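Local coordinates for MucR Phosphodiesterase (Pseudomonas aeruginosa, PDB 5M1T), which is a phosphodiesterase of the EAL-domain family and binds C2E and magnesium ions in one pocket, at residues L46-Q51 / D102-Q107; V64-R69 / I121-S126. All blocks are in the same frame, centred on the assembly; numbering follows the deposited sequence.

Contact 1 (L46-Q51 / D102-Q107); sequences LVLHYQ and DEACRQ. With C2E (9,9'-[(2R,3R,3aS,5S,7aR,9R,10R,10aS,12S,14aR)-3,5,10,12-tetrahydroxy-5,12-dioxidooctahydro-2H,7H-difuro[3,2-d:3',2'-j][1,3,7,9,2,8]tetraoxadiphosphacyclododecine-2,9-diyl]bis(2-amino-1,9-dihydro-6H-purin-6-one)), chain C.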
loop_
_atom_site.group_PDB
_atom_site.type_symbol
_atom_site.label_atom_id
_atom_site.label_comp_id
_atom_site.label_asym_id
_atom_site.label_seq_id
_atom_site.Cartn_x
_atom_site.Cartn_y
_atom_site.Cartn_z
ATOM N N LEU A 46 -2.679 -20.147 -15.124
ATOM C CA LEU A 46 -3.059 -19.866 -13.736
ATOM C C LEU A 46 -4.505 -20.221 -13.454
ATOM O O LEU A 46 -5.413 -19.821 -14.184
ATOM C CB LEU A 46 -2.766 -18.412 -13.335
ATOM C CG LEU A 46 -1.307 -17.966 -13.329
ATOM C CD1 LEU A 46 -1.142 -16.574 -12.704
ATOM C CD2 LEU A 46 -0.417 -18.972 -12.624
ATOM N N VAL A 47 -4.716 -20.978 -12.370
ATOM C CA VAL A 47 -6.047 -21.441 -11.980
ATOM C C VAL A 47 -6.277 -21.259 -10.487
ATOM O O VAL A 47 -5.323 -21.270 -9.708
ATOM C CB VAL A 47 -6.232 -22.933 -12.335
ATOM C CG1 VAL A 47 -6.089 -23.137 -13.822
ATOM C CG2 VAL A 47 -5.224 -23.812 -11.601
ATOM N N LEU A 48 -7.529 -21.115 -10.070
ATOM C CA LEU A 48 -7.847 -21.099 -8.644
ATOM C C LEU A 48 -8.318 -22.443 -8.153
ATOM O O LEU A 48 -9.180 -23.084 -8.765
ATOM C CB LEU A 48 -8.917 -20.077 -8.313
ATOM C CG LEU A 48 -8.506 -18.633 -8.336
ATOM C CD1 LEU A 48 -9.669 -17.775 -7.841
ATOM C CD2 LEU A 48 -7.295 -18.417 -7.452
ATOM N N HIS A 49 -7.747 -22.861 -7.025
ATOM C CA HIS A 49 -8.328 -23.943 -6.251
ATOM C C HIS A 49 -8.975 -23.321 -5.016
ATOM O O HIS A 49 -8.646 -22.203 -4.613
ATOM C CB HIS A 49 -7.266 -24.962 -5.896
ATOM C CG HIS A 49 -6.847 -25.802 -7.063
ATOM N ND1 HIS A 49 -6.181 -27.002 -6.926
ATOM C CD2 HIS A 49 -7.019 -25.618 -8.393
ATOM C CE1 HIS A 49 -5.928 -27.503 -8.122
ATOM N NE2 HIS A 49 -6.435 -26.686 -9.029
ATOM N N TYR A 50 -9.932 -24.033 -4.452
ATOM C CA TYR A 50 -10.740 -23.527 -3.386
ATOM C C TYR A 50 -10.701 -24.547 -2.278
ATOM O O TYR A 50 -10.886 -25.741 -2.530
ATOM C CB TYR A 50 -12.178 -23.308 -3.876
ATOM C CG TYR A 50 -12.252 -22.341 -5.040
ATOM C CD1 TYR A 50 -12.277 -20.990 -4.833
ATOM C CD2 TYR A 50 -12.271 -22.793 -6.334
ATOM C CE1 TYR A 50 -12.304 -20.090 -5.889
ATOM C CE2 TYR A 50 -12.298 -21.906 -7.407
ATOM C CZ TYR A 50 -12.312 -20.558 -7.184
ATOM O OH TYR A 50 -12.368 -19.694 -8.255
ATOM N N GLN A 51 -10.410 -24.099 -1.056
ATOM C CA GLN A 51 -10.459 -24.985 0.105
ATOM C C GLN A 51 -11.634 -24.657 1.046
ATOM O O GLN A 51 -11.792 -23.524 1.487
ATOM C CB GLN A 51 -9.159 -24.956 0.875
ATOM C CG GLN A 51 -9.094 -26.162 1.805
ATOM C CD GLN A 51 -7.895 -26.163 2.701
ATOM O OE1 GLN A 51 -7.291 -25.115 2.947
ATOM N NE2 GLN A 51 -7.526 -27.358 3.180
ATOM N N ASP A 102 -10.990 -11.147 -9.679
ATOM C CA ASP A 102 -12.030 -11.279 -10.711
ATOM C C ASP A 102 -12.660 -12.679 -10.757
ATOM O O ASP A 102 -13.848 -12.810 -10.660
ATOM C CB ASP A 102 -11.439 -11.000 -12.089
ATOM C CG ASP A 102 -12.466 -11.080 -13.179
ATOM O OD1 ASP A 102 -13.415 -10.268 -13.144
ATOM O OD2 ASP A 102 -12.348 -11.962 -14.058
ATOM N N GLU A 103 -11.827 -13.698 -10.898
ATOM C CA GLU A 103 -12.261 -15.091 -10.972
ATOM C C GLU A 103 -12.929 -15.570 -9.685
ATOM O O GLU A 103 -13.844 -16.382 -9.722
ATOM C CB GLU A 103 -11.047 -15.993 -11.281
ATOM C CG GLU A 103 -11.333 -17.479 -11.270
ATOM C CD GLU A 103 -12.133 -17.980 -12.477
ATOM O OE1 GLU A 103 -12.472 -17.198 -13.391
ATOM O OE2 GLU A 103 -12.445 -19.181 -12.496
ATOM N N ALA A 104 -12.455 -15.095 -8.542
ATOM C CA ALA A 104 -13.057 -15.462 -7.269
ATOM C C ALA A 104 -14.453 -14.843 -7.182
ATOM O O ALA A 104 -15.405 -15.447 -6.693
ATOM C CB ALA A 104 -12.192 -14.965 -6.126
ATOM N N CYS A 105 -14.567 -13.600 -7.602
ATOM C CA CYS A 105 -15.864 -12.932 -7.552
ATOM C C CYS A 105 -16.827 -13.561 -8.536
ATOM O O CYS A 105 -18.002 -13.695 -8.252
ATOM C CB CYS A 105 -15.731 -11.418 -7.794
ATOM S SG CYS A 105 -15.017 -10.527 -6.379
ATOM N N ARG A 106 -16.324 -13.968 -9.689
ATOM C CA ARG A 106 -17.141 -14.613 -10.718
ATOM C C ARG A 106 -17.690 -15.907 -10.168
ATOM O O ARG A 106 -18.895 -16.207 -10.278
ATOM C CB ARG A 106 -16.308 -14.909 -11.955
ATOM C CG ARG A 106 -17.145 -15.279 -13.183
ATOM C CD ARG A 106 -16.305 -15.685 -14.395
ATOM N NE ARG A 106 -15.475 -16.861 -14.134
ATOM C CZ ARG A 106 -15.907 -18.134 -14.142
ATOM N NH1 ARG A 106 -17.168 -18.438 -14.436
ATOM N NH2 ARG A 106 -15.063 -19.127 -13.853
ATOM N N GLN A 107 -16.798 -16.674 -9.557
ATOM C CA GLN A 107 -17.163 -17.945 -8.983
ATOM C C GLN A 107 -18.186 -17.834 -7.851
ATOM O O GLN A 107 -19.133 -18.630 -7.788
ATOM C CB GLN A 107 -15.928 -18.668 -8.485
ATOM C CG GLN A 107 -16.181 -20.118 -8.183
ATOM C CD GLN A 107 -16.661 -20.896 -9.411
ATOM O OE1 GLN A 107 -16.019 -20.887 -10.463
ATOM N NE2 GLN A 107 -17.787 -21.552 -9.279
HETATM P P1 C2E C . -2.233 -19.328 3.359
HETATM O O2P C2E C . -3.028 -18.064 3.180
HETATM O O1P C2E C . -1.861 -19.660 4.789
HETATM O "O5'" C2E C . -3.092 -20.515 2.729
HETATM C "C5'" C2E C . -3.202 -21.759 3.385
HETATM C "C4'" C2E C . -2.139 -22.722 2.911
HETATM O "O4'" C2E C . -2.182 -23.891 3.750
HETATM C "C3'" C2E C . -2.383 -23.208 1.492
HETATM O "O3'" C2E C . -1.124 -23.465 0.873
HETATM C "C2'" C2E C . -3.116 -24.519 1.674
HETATM O "O2'" C2E C . -2.950 -25.416 0.576
HETATM C "C1'" C2E C . -2.406 -25.032 2.920
HETATM N N9 C2E C . -3.173 -26.020 3.678
HETATM C C8 C2E C . -4.487 -25.990 3.952
HETATM N N7 C2E C . -4.833 -27.070 4.686
HETATM C C5 C2E C . -3.722 -27.791 4.895
HETATM C C6 C2E C . -3.390 -29.038 5.592
HETATM O O6 C2E C . -4.282 -29.677 6.194
HETATM N N1 C2E C . -2.109 -29.440 5.559
HETATM C C2 C2E C . -1.145 -28.747 4.910
HETATM N N2 C2E C . 0.128 -29.205 4.907
HETATM N N3 C2E C . -1.383 -27.592 4.263
HETATM C C4 C2E C . -2.632 -27.093 4.223
HETATM P P11 C2E C . -0.819 -22.932 -0.613
HETATM O O21 C2E C . -2.056 -23.155 -1.468
HETATM O O11 C2E C . 0.338 -23.694 -1.166
HETATM O O5A C2E C . -0.525 -21.365 -0.496
HETATM C C5A C2E C . 0.573 -20.933 0.312
HETATM C C4A C2E C . 0.479 -19.440 0.542
HETATM O O4A C2E C . 0.473 -18.738 -0.696
HETATM C C3A C2E C . -0.819 -19.026 1.185
HETATM O O3A C2E C . -0.821 -19.230 2.587
HETATM C C2A C2E C . -0.921 -17.571 0.810
HETATM O O2A C2E C . -0.111 -16.758 1.647
HETATM C C1A C2E C . -0.319 -17.552 -0.573
HETATM N N91 C2E C . -1.394 -17.503 -1.605
HETATM C C81 C2E C . -2.101 -18.519 -2.141
HETATM N N71 C2E C . -2.970 -18.059 -3.081
HETATM C C51 C2E C . -2.807 -16.725 -3.137
HETATM C C61 C2E C . -3.398 -15.609 -3.895
HETATM O O61 C2E C . -4.305 -15.823 -4.729
HETATM N N11 C2E C . -2.942 -14.369 -3.648
HETATM C C21 C2E C . -1.976 -14.132 -2.733
HETATM N N21 C2E C . -1.558 -12.871 -2.527
HETATM N N31 C2E C . -1.388 -15.100 -1.998
HETATM C C41 C2E C . -1.778 -16.377 -2.163
HETATM O O HOH W 1 -9.450 -20.679 -12.143
HETATM O O HOH W 2 -13.034 -20.976 -10.559
#

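Contact 2 (V64-R69 / I121-S126); sequences VEALLR and IAVNLS. With MG (magnesium ion), chain D; C2E (9,9'-[(2R,3R,3aS,5S,7aR,9R,10R,10aS,12S,14aR)-3,5,10,12-tetrahydroxy-5,12-dioxidooctahydro-2H,7H-difuro[3,2-d:3',2'-j][1,3,7,9,2,8]tetraoxadiphosphacyclododecine-2,9-diyl]bis(2-amino-1,9-dihydro-6H-purin-6-one)), chain C.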
loop_
_atom_site.group_PDB
_atom_site.type_symbol
_atom_site.label_atom_id
_atom_site.label_comp_id
_atom_site.label_asym_id
_atom_site.label_seq_id
_atom_site.Cartn_x
_atom_site.Cartn_y
_atom_site.Cartn_z
ATOM N N VAL A 64 -15.156 -20.809 1.174
ATOM C CA VAL A 64 -13.885 -21.330 0.750
ATOM C C VAL A 64 -12.785 -20.274 0.821
ATOM O O VAL A 64 -13.070 -19.082 0.816
ATOM C CB VAL A 64 -13.935 -21.879 -0.700
ATOM C CG1 VAL A 64 -14.899 -23.048 -0.785
ATOM C CG2 VAL A 64 -14.324 -20.810 -1.703
ATOM N N GLU A 65 -11.535 -20.724 0.876
ATOM C CA GLU A 65 -10.409 -19.857 0.595
ATOM C C GLU A 65 -9.932 -20.110 -0.842
ATOM O O GLU A 65 -9.690 -21.249 -1.214
ATOM C CB GLU A 65 -9.257 -20.104 1.587
ATOM C CG GLU A 65 -8.085 -19.179 1.362
ATOM C CD GLU A 65 -6.955 -19.321 2.401
ATOM O OE1 GLU A 65 -7.053 -20.187 3.304
ATOM O OE2 GLU A 65 -5.977 -18.550 2.307
ATOM N N ALA A 66 -9.787 -19.055 -1.623
ATOM C CA ALA A 66 -9.210 -19.154 -2.941
ATOM C C ALA A 66 -7.701 -19.254 -2.840
ATOM O O ALA A 66 -7.074 -18.455 -2.137
ATOM C CB ALA A 66 -9.588 -17.921 -3.793
ATOM N N LEU A 67 -7.136 -20.226 -3.548
ATOM C CA LEU A 67 -5.720 -20.533 -3.510
ATOM C C LEU A 67 -5.155 -20.724 -4.948
ATOM O O LEU A 67 -5.607 -21.571 -5.727
ATOM C CB LEU A 67 -5.485 -21.805 -2.674
ATOM C CG LEU A 67 -5.758 -21.694 -1.170
ATOM C CD1 LEU A 67 -5.748 -23.067 -0.465
ATOM C CD2 LEU A 67 -4.748 -20.744 -0.519
ATOM N N LEU A 68 -4.153 -19.925 -5.281
ATOM C CA LEU A 68 -3.642 -19.880 -6.622
ATOM C C LEU A 68 -2.772 -21.100 -6.898
ATOM O O LEU A 68 -2.002 -21.543 -6.032
ATOM C CB LEU A 68 -2.845 -18.594 -6.817
ATOM C CG LEU A 68 -2.317 -18.247 -8.225
ATOM C CD1 LEU A 68 -3.461 -18.010 -9.178
ATOM C CD2 LEU A 68 -1.398 -17.025 -8.161
ATOM N N ARG A 69 -2.918 -21.655 -8.100
ATOM C CA ARG A 69 -2.052 -22.722 -8.579
ATOM C C ARG A 69 -1.547 -22.383 -9.997
ATOM O O ARG A 69 -2.179 -21.613 -10.742
ATOM C CB ARG A 69 -2.813 -24.021 -8.597
ATOM C CG ARG A 69 -3.342 -24.448 -7.227
ATOM C CD ARG A 69 -2.276 -25.213 -6.454
ATOM N NE ARG A 69 -2.687 -25.568 -5.088
ATOM C CZ ARG A 69 -2.705 -24.748 -4.032
ATOM N NH1 ARG A 69 -2.384 -23.477 -4.143
ATOM N NH2 ARG A 69 -3.070 -25.204 -2.849
ATOM N N ILE A 121 -16.304 -16.126 0.049
ATOM C CA ILE A 121 -15.031 -16.478 -0.526
ATOM C C ILE A 121 -13.934 -15.581 0.021
ATOM O O ILE A 121 -14.069 -14.359 0.071
ATOM C CB ILE A 121 -15.018 -16.475 -2.067
ATOM C CG1 ILE A 121 -13.663 -17.009 -2.583
ATOM C CG2 ILE A 121 -15.232 -15.075 -2.631
ATOM C CD1 ILE A 121 -13.792 -17.696 -3.917
ATOM N N ALA A 122 -12.838 -16.213 0.405
ATOM C CA ALA A 122 -11.704 -15.508 0.981
ATOM C C ALA A 122 -10.536 -15.430 -0.005
ATOM O O ALA A 122 -10.126 -16.422 -0.577
ATOM C CB ALA A 122 -11.265 -16.227 2.243
ATOM N N VAL A 123 -10.015 -14.232 -0.204
ATOM C CA VAL A 123 -8.908 -14.004 -1.148
ATOM C C VAL A 123 -7.703 -13.434 -0.395
ATOM O O VAL A 123 -7.842 -12.522 0.415
ATOM C CB VAL A 123 -9.318 -13.013 -2.261
ATOM C CG1 VAL A 123 -8.114 -12.603 -3.113
ATOM C CG2 VAL A 123 -10.422 -13.627 -3.118
ATOM N N ASN A 124 -6.532 -13.961 -0.658
ATOM C CA ASN A 124 -5.341 -13.495 0.032
ATOM C C ASN A 124 -4.774 -12.225 -0.556
ATOM O O ASN A 124 -4.749 -12.070 -1.785
ATOM C CB ASN A 124 -4.285 -14.580 -0.005
ATOM C CG ASN A 124 -4.659 -15.764 0.870
ATOM O OD1 ASN A 124 -4.633 -15.663 2.094
ATOM N ND2 ASN A 124 -5.045 -16.859 0.261
ATOM N N LEU A 125 -4.280 -11.331 0.325
ATOM C CA LEU A 125 -3.543 -10.130 -0.105
ATOM C C LEU A 125 -2.112 -10.124 0.445
ATOM O O LEU A 125 -1.891 -10.197 1.639
ATOM C CB LEU A 125 -4.266 -8.866 0.348
ATOM C CG LEU A 125 -5.727 -8.674 -0.120
ATOM C CD1 LEU A 125 -6.340 -7.424 0.462
ATOM C CD2 LEU A 125 -5.778 -8.574 -1.619
ATOM N N SER A 126 -1.144 -10.040 -0.462
ATOM C CA SER A 126 0.260 -9.862 -0.107
ATOM C C SER A 126 0.446 -8.464 0.474
ATOM O O SER A 126 -0.464 -7.632 0.419
ATOM C CB SER A 126 1.146 -10.001 -1.328
ATOM O OG SER A 126 1.024 -8.827 -2.110
HETATM MG MG MG D . -4.878 -17.231 3.676
HETATM P P1 C2E C . -2.233 -19.328 3.359
HETATM O O2P C2E C . -3.028 -18.064 3.180
HETATM O O1P C2E C . -1.861 -19.660 4.789
HETATM O "O5'" C2E C . -3.092 -20.515 2.729
HETATM C "C5'" C2E C . -3.202 -21.759 3.385
HETATM C "C4'" C2E C . -2.139 -22.722 2.911
HETATM O "O4'" C2E C . -2.182 -23.891 3.750
HETATM C "C3'" C2E C . -2.383 -23.208 1.492
HETATM O "O3'" C2E C . -1.124 -23.465 0.873
HETATM C "C2'" C2E C . -3.116 -24.519 1.674
HETATM O "O2'" C2E C . -2.950 -25.416 0.576
HETATM C "C1'" C2E C . -2.406 -25.032 2.920
HETATM N N9 C2E C . -3.173 -26.020 3.678
HETATM C C8 C2E C . -4.487 -25.990 3.952
HETATM N N7 C2E C . -4.833 -27.070 4.686
HETATM C C5 C2E C . -3.722 -27.791 4.895
HETATM C C6 C2E C . -3.390 -29.038 5.592
HETATM O O6 C2E C . -4.282 -29.677 6.194
HETATM N N1 C2E C . -2.109 -29.440 5.559
HETATM C C2 C2E C . -1.145 -28.747 4.910
HETATM N N2 C2E C . 0.128 -29.205 4.907
HETATM N N3 C2E C . -1.383 -27.592 4.263
HETATM C C4 C2E C . -2.632 -27.093 4.223
HETATM P P11 C2E C . -0.819 -22.932 -0.613
HETATM O O21 C2E C . -2.056 -23.155 -1.468
HETATM O O11 C2E C . 0.338 -23.694 -1.166
HETATM O O5A C2E C . -0.525 -21.365 -0.496
HETATM C C5A C2E C . 0.573 -20.933 0.312
HETATM C C4A C2E C . 0.479 -19.440 0.542
HETATM O O4A C2E C . 0.473 -18.738 -0.696
HETATM C C3A C2E C . -0.819 -19.026 1.185
HETATM O O3A C2E C . -0.821 -19.230 2.587
HETATM C C2A C2E C . -0.921 -17.571 0.810
HETATM O O2A C2E C . -0.111 -16.758 1.647
HETATM C C1A C2E C . -0.319 -17.552 -0.573
HETATM N N91 C2E C . -1.394 -17.503 -1.605
HETATM C C81 C2E C . -2.101 -18.519 -2.141
HETATM N N71 C2E C . -2.970 -18.059 -3.081
HETATM C C51 C2E C . -2.807 -16.725 -3.137
HETATM C C61 C2E C . -3.398 -15.609 -3.895
HETATM O O61 C2E C . -4.305 -15.823 -4.729
HETATM N N11 C2E C . -2.942 -14.369 -3.648
HETATM C C21 C2E C . -1.976 -14.132 -2.733
HETATM N N21 C2E C . -1.558 -12.871 -2.527
HETATM N N31 C2E C . -1.388 -15.100 -1.998
HETATM C C41 C2E C . -1.778 -16.377 -2.163
HETATM O O HOH W 3 -6.241 -15.976 -2.683
HETATM O O HOH W 4 -5.237 -19.053 4.789
#

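Contact 1 (L46-Q51 / D102-Q107)
L48 reaches from strand 46-51 to helix 102-107 with its CD1 methyl, which lies 3.8 Å from CG of E103 and 4.1 Å from CB of A104. The two longer side chains, L48 and E103, slide past one another in opposite directions, so methyl meets methylene and the carboxylate is carried beyond the leucine. Two residues on, Y50 points the same way, and its OH comes to 3.7 Å from CB of Q107. The tyrosine ring and the Q107 amide lie 61° apart, so their planes do not stack; W111, further along the same helix, meets the ring edge-to-face.

Between the polar groups stands a water. Lying in the plane of the Y50 ring, it accepts a hydrogen bond from OH (2.7 Å) and donates to E103 OE2 (2.7 Å) and to Q107 OE1 (3.0 Å). E103 can turn to it because its chain bends at chi2 (73°), and R106, one helical turn on, grips the carboxylate side-on, with NE to OE1 and with NH2 at 2.9 Å from OE2. Q51 turns to the pocket instead, where Q263 and G268 hold its amide beside C2E. Strand and helix are thus joined by apolar contact and shared water, while the salt bridge would fix the rotation of the E103 carboxylate and probably favour its ionised form.

Contact 2 (V64-R69 / I121-S126)
E65 and N124 meet at a magnesium ion, E65 coming from within strand 61-72 and N124 from the C-terminal part of strand 120-124, parallel neighbours in the EAL domain, a variant of the TIM barrel. OE2 of E65 and OD1 of N124 each bind the metal at 2.2 Å, and O2P of C2E and a water join them; E156 and D186 complete the site. The same OE2 accepts a hydrogen bond from ND2 of N124 on its anti lone pair (2.8 Å), with the oxygen nearly in the amide plane. The metal bond to OD1 and the hydrogen bond from ND2 agree on one orientation of the amide. The two side chains cross at about a right angle. E65 gets there fully extended, CG anti to the backbone N (chi1 -178°), and its other oxygen, OE1, is held by K207 and Q263.

C2E is gripped along the first strand too. The backbone N of L68 donates almost straight to N71 (177°), while NH1 and NH2 of R69 converge on the phosphate oxygen O21. NH1 also donates to the L68 carbonyl, which ties the guanidinium back to its own strand.

In the second shell, the strands pair through A122 N to V64 O and A66 N to A122 O, both 2.9 Å. On the face away from the metal, CG2 of V64 lies against CD1 of I121, beneath helix 93-113. Where the strands part beyond A66, a water stands between them: it donates to A66 O (2.7 Å), accepts from N124 N and ND2, and reaches O61 of C2E through a weak bond.

Contacts 1 and 2 have centres about 8 Å apart and meet directly. Strands 46-55 and 61-72 are antiparallel neighbours, joined by probable hydrogen bonds from L67 N to H49 O and from E65 N to Q51 O; strand 120-124 follows next in the sheet, parallel to 61-72. Along the chain the segments alternate, 46-51, 64-69, 102-107 and then 121-126, with helix 93-113 leading into strand 120-124. Y50 bridges the two, its CE1 packing 3.4 Å from CD1 of I121. Contact 2 holds the metal and most of the ligand contacts, though Q51 of contact 1 reaches C2E too; the same sheet bears helix 93-113 on one face and E65 on the other.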